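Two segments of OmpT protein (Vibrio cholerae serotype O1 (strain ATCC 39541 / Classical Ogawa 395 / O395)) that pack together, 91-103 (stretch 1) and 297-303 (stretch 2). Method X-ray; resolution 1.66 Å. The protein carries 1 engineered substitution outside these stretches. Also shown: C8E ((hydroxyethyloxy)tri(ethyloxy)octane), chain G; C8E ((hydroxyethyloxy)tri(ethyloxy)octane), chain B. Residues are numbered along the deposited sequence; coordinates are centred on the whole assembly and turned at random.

Stretch 1 (91-103) SDDVYGADYSYFF
Stretch 2 297-303: YTNKGSD

Stretch 1 closes a helix at Val 94, turns at Tyr 95 (phi/psi 62/-135) and runs on as loop; stretch 2 enters as a strand and turns at Lys 300 and Gly 301 (phi/psi near -60/-45), burying 554 Å² between them. CA atoms pair Tyr 101 with Gly 301 at 4.6 Å and Phe 102 with Ser 302 at 5.6 Å. Tyr 297 (chi1 p) points toward stretch 1, its OH 2.8 Å from Phe 103 O. Buried Thr 298 (chi1 142°) points sideways, its O 3.6 Å from Tyr 95 OH at the ring edge. At Asn 299 (chi1 t, chi2 -107°), ND2 gives a weak hydrogen bond to Ser 100 OG (2.9 Å), while OD1 accepts from Ser 302 N (2.9 Å) and OG (2.8 Å), so the amide serves both stretches. Lys 300 (chi1 to chi4 all t) has the largest area covered by the other stretch, 107 Å²: its N donates to Tyr 95 OH (3.1 Å, 171°), its CB lies over the Tyr 95 ring, 3.7 Å from the centroid, and its long aliphatic chain carries NZ to a hydrogen bond with Asp 92 O (2.9 Å) in the helix's last turn. Tyr 95 (chi1 t) OH donates in turn to Asp 98 OD2 (2.6 Å). Gly 301 fits tightly: a CB would sit 2.7 Å from Ser 100 O. Its N donates to water 1 (2.9 Å from O), which donates to Asp 98 OD2 and Ser 100 O. Ser 302 (chi1 p) sets CB 3.2 Å from Tyr 101 O.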

# COMPACT_ATOMS: atom_id res chain seq x y z
N SER A 91 -7.17 -1.02 3.57
CA SER A 91 -5.88 -0.77 4.31
C SER A 91 -4.80 -0.10 3.44
O SER A 91 -4.02 0.78 3.93
CB SER A 91 -5.38 -2.07 4.99
OG SER A 91 -5.35 -3.16 4.06
N ASP A 92 -4.74 -0.47 2.17
CA ASP A 92 -3.79 0.15 1.18
C ASP A 92 -4.21 1.55 0.83
O ASP A 92 -3.34 2.43 0.72
CB ASP A 92 -3.69 -0.70 -0.05
CG ASP A 92 -2.51 -0.35 -0.99
OD1 ASP A 92 -1.37 -0.47 -0.57
OD2 ASP A 92 -2.78 -0.04 -2.17
N ASP A 93 -5.53 1.80 0.71
CA ASP A 93 -6.04 3.15 0.37
C ASP A 93 -5.70 4.10 1.52
O ASP A 93 -5.26 5.29 1.30
CB ASP A 93 -7.58 3.14 0.20
CG ASP A 93 -8.10 2.35 -0.99
OD1 ASP A 93 -7.33 1.99 -1.90
OD2 ASP A 93 -9.38 2.06 -0.96
N VAL A 94 -5.95 3.67 2.78
CA VAL A 94 -5.74 4.57 3.95
C VAL A 94 -4.22 4.74 4.23
O VAL A 94 -3.76 5.84 4.47
CB VAL A 94 -6.44 4.01 5.19
CG1 VAL A 94 -6.00 4.65 6.52
CG2 VAL A 94 -7.96 3.96 5.04
N TYR A 95 -3.45 3.66 4.17
CA TYR A 95 -2.00 3.66 4.24
C TYR A 95 -1.50 4.22 5.61
O TYR A 95 -2.09 3.83 6.70
CB TYR A 95 -1.37 4.34 2.97
CG TYR A 95 0.03 3.85 2.62
CD1 TYR A 95 0.31 2.46 2.41
CD2 TYR A 95 1.12 4.76 2.41
CE1 TYR A 95 1.58 2.00 2.11
CE2 TYR A 95 2.40 4.27 2.02
CZ TYR A 95 2.65 2.91 1.91
OH TYR A 95 3.92 2.42 1.54
N GLY A 96 -0.49 5.11 5.58
CA GLY A 96 0.12 5.63 6.85
C GLY A 96 1.30 6.50 6.50
O GLY A 96 1.42 6.89 5.33
N ALA A 97 2.14 6.79 7.47
CA ALA A 97 3.21 7.78 7.35
C ALA A 97 4.48 7.19 6.68
O ALA A 97 5.54 7.05 7.27
CB ALA A 97 3.54 8.43 8.75
N ASP A 98 4.33 6.91 5.37
CA ASP A 98 5.42 6.60 4.48
C ASP A 98 5.30 7.52 3.22
O ASP A 98 4.22 7.41 2.52
CB ASP A 98 5.44 5.09 4.03
CG ASP A 98 6.33 4.86 2.74
OD1 ASP A 98 7.40 5.53 2.61
OD2 ASP A 98 5.93 4.04 1.86
N TYR A 99 6.26 8.43 3.01
CA TYR A 99 6.21 9.41 1.95
C TYR A 99 7.26 9.13 0.88
O TYR A 99 7.51 9.97 0.02
CB TYR A 99 6.37 10.81 2.53
CG TYR A 99 5.33 11.14 3.60
CD1 TYR A 99 3.97 10.84 3.44
CD2 TYR A 99 5.73 11.73 4.77
CE1 TYR A 99 3.06 11.05 4.47
CE2 TYR A 99 4.81 11.96 5.81
CZ TYR A 99 3.48 11.67 5.65
OH TYR A 99 2.58 11.96 6.72
N SER A 100 7.81 7.91 0.88
CA SER A 100 8.86 7.55 -0.11
C SER A 100 8.32 7.16 -1.51
O SER A 100 7.11 6.88 -1.71
CB SER A 100 9.66 6.35 0.47
OG SER A 100 8.91 5.14 0.49
N TYR A 101 9.25 7.10 -2.50
CA TYR A 101 9.00 6.62 -3.88
C TYR A 101 9.52 5.18 -4.10
O TYR A 101 9.09 4.55 -5.04
CB TYR A 101 9.65 7.56 -4.89
CG TYR A 101 8.84 8.72 -5.26
CD1 TYR A 101 7.94 8.63 -6.31
CD2 TYR A 101 8.96 9.94 -4.61
CE1 TYR A 101 7.10 9.73 -6.61
CE2 TYR A 101 8.19 11.05 -4.96
CZ TYR A 101 7.26 10.94 -6.00
OH TYR A 101 6.44 12.03 -6.35
N PHE A 102 10.39 4.61 -3.24
CA PHE A 102 11.03 3.31 -3.42
C PHE A 102 11.14 2.36 -2.22
O PHE A 102 10.79 1.19 -2.32
CB PHE A 102 12.47 3.43 -4.00
CG PHE A 102 12.57 3.92 -5.42
CD1 PHE A 102 12.28 3.10 -6.45
CD2 PHE A 102 12.95 5.28 -5.67
CE1 PHE A 102 12.41 3.56 -7.79
CE2 PHE A 102 13.12 5.72 -7.01
CZ PHE A 102 12.84 4.84 -8.03
N PHE A 103 11.60 2.85 -1.07
CA PHE A 103 12.12 1.94 -0.01
C PHE A 103 11.31 1.84 1.29
O PHE A 103 11.48 0.92 2.06
CB PHE A 103 13.57 2.31 0.33
CG PHE A 103 14.53 2.25 -0.88
CD1 PHE A 103 14.64 1.04 -1.60
CD2 PHE A 103 15.21 3.39 -1.31
CE1 PHE A 103 15.48 0.98 -2.76
CE2 PHE A 103 16.02 3.33 -2.46
CZ PHE A 103 16.16 2.10 -3.15
N TYR A 297 6.87 -6.49 3.15
CA TYR A 297 6.11 -5.19 3.08
C TYR A 297 5.89 -4.80 1.63
O TYR A 297 6.55 -5.36 0.73
CB TYR A 297 6.86 -4.12 3.88
CG TYR A 297 8.13 -3.47 3.23
CD1 TYR A 297 9.38 -4.13 3.25
CD2 TYR A 297 8.05 -2.23 2.54
CE1 TYR A 297 10.52 -3.61 2.64
CE2 TYR A 297 9.18 -1.68 2.02
CZ TYR A 297 10.42 -2.36 2.01
OH TYR A 297 11.53 -1.77 1.49
N THR A 298 5.02 -3.79 1.44
CA THR A 298 4.70 -3.21 0.15
C THR A 298 5.00 -1.71 0.14
O THR A 298 4.72 -1.03 1.11
CB THR A 298 3.15 -3.50 -0.19
OG1 THR A 298 2.52 -2.41 -0.83
CG2 THR A 298 2.33 -3.84 0.99
N ASN A 299 5.79 -1.24 -0.83
CA ASN A 299 6.04 0.21 -0.98
C ASN A 299 4.94 0.70 -1.91
O ASN A 299 4.94 0.32 -3.14
CB ASN A 299 7.42 0.45 -1.58
CG ASN A 299 7.68 1.91 -1.85
OD1 ASN A 299 7.67 2.37 -3.05
ND2 ASN A 299 7.90 2.70 -0.79
N LYS A 300 4.00 1.51 -1.38
CA LYS A 300 2.89 2.01 -2.19
C LYS A 300 3.36 2.87 -3.37
O LYS A 300 2.82 2.80 -4.48
CB LYS A 300 1.87 2.78 -1.35
CG LYS A 300 0.58 3.13 -2.07
CD LYS A 300 -0.48 3.70 -1.14
CE LYS A 300 -1.75 4.11 -1.83
NZ LYS A 300 -2.65 4.76 -0.88
N GLY A 301 4.36 3.72 -3.15
CA GLY A 301 4.83 4.63 -4.20
C GLY A 301 5.23 3.92 -5.52
O GLY A 301 4.76 4.31 -6.65
N SER A 302 6.02 2.88 -5.39
CA SER A 302 6.54 2.19 -6.56
C SER A 302 5.75 0.89 -6.89
O SER A 302 6.00 0.29 -7.95
CB SER A 302 7.98 1.84 -6.35
OG SER A 302 8.15 0.81 -5.35
N ASP A 303 4.83 0.48 -6.02
CA ASP A 303 4.14 -0.78 -6.07
C ASP A 303 5.07 -1.98 -5.83
O ASP A 303 4.70 -3.10 -6.09
CB ASP A 303 3.51 -1.04 -7.45
CG ASP A 303 2.10 -0.70 -7.53
OD1 ASP A 303 1.67 0.30 -6.90
OD2 ASP A 303 1.43 -1.43 -8.29
C11 C8E G . 4.01 11.64 -0.99
O12 C8E G . 4.42 10.99 -2.22
C13 C8E G . 4.63 9.56 -2.01
C14 C8E G . 4.84 8.83 -3.32
O15 C8E G . 3.57 8.91 -3.99
C16 C8E G . 3.53 8.90 -5.39
C17 C8E G . 3.59 7.47 -5.67
O18 C8E G . 2.56 7.02 -6.55
C19 C8E G . 2.50 5.69 -7.10
C20 C8E G . 1.75 4.32 -6.93
O21 C8E G . 2.27 3.05 -7.59
O9 C8E B . -10.83 5.73 -0.59
C10 C8E B . -11.62 6.01 -1.73
C11 C8E B . -12.04 7.46 -1.89
O12 C8E B . -12.21 8.11 -0.63
C13 C8E B . -12.70 9.45 -0.75
C14 C8E B . -12.67 10.16 0.61
O15 C8E B . -11.43 10.05 1.35
C16 C8E B . -11.46 10.89 2.53
C17 C8E B . -10.46 10.45 3.58
O18 C8E B . -9.26 9.92 3.07
C19 C8E B . -8.22 9.51 3.97
C20 C8E B . -8.09 8.00 4.04
O21 C8E B . -7.88 7.53 2.74
O HOH W 1 5.36 4.93 -0.70
O HOH W 2 11.62 -1.45 -1.45
O HOH W 3 10.74 0.09 -4.99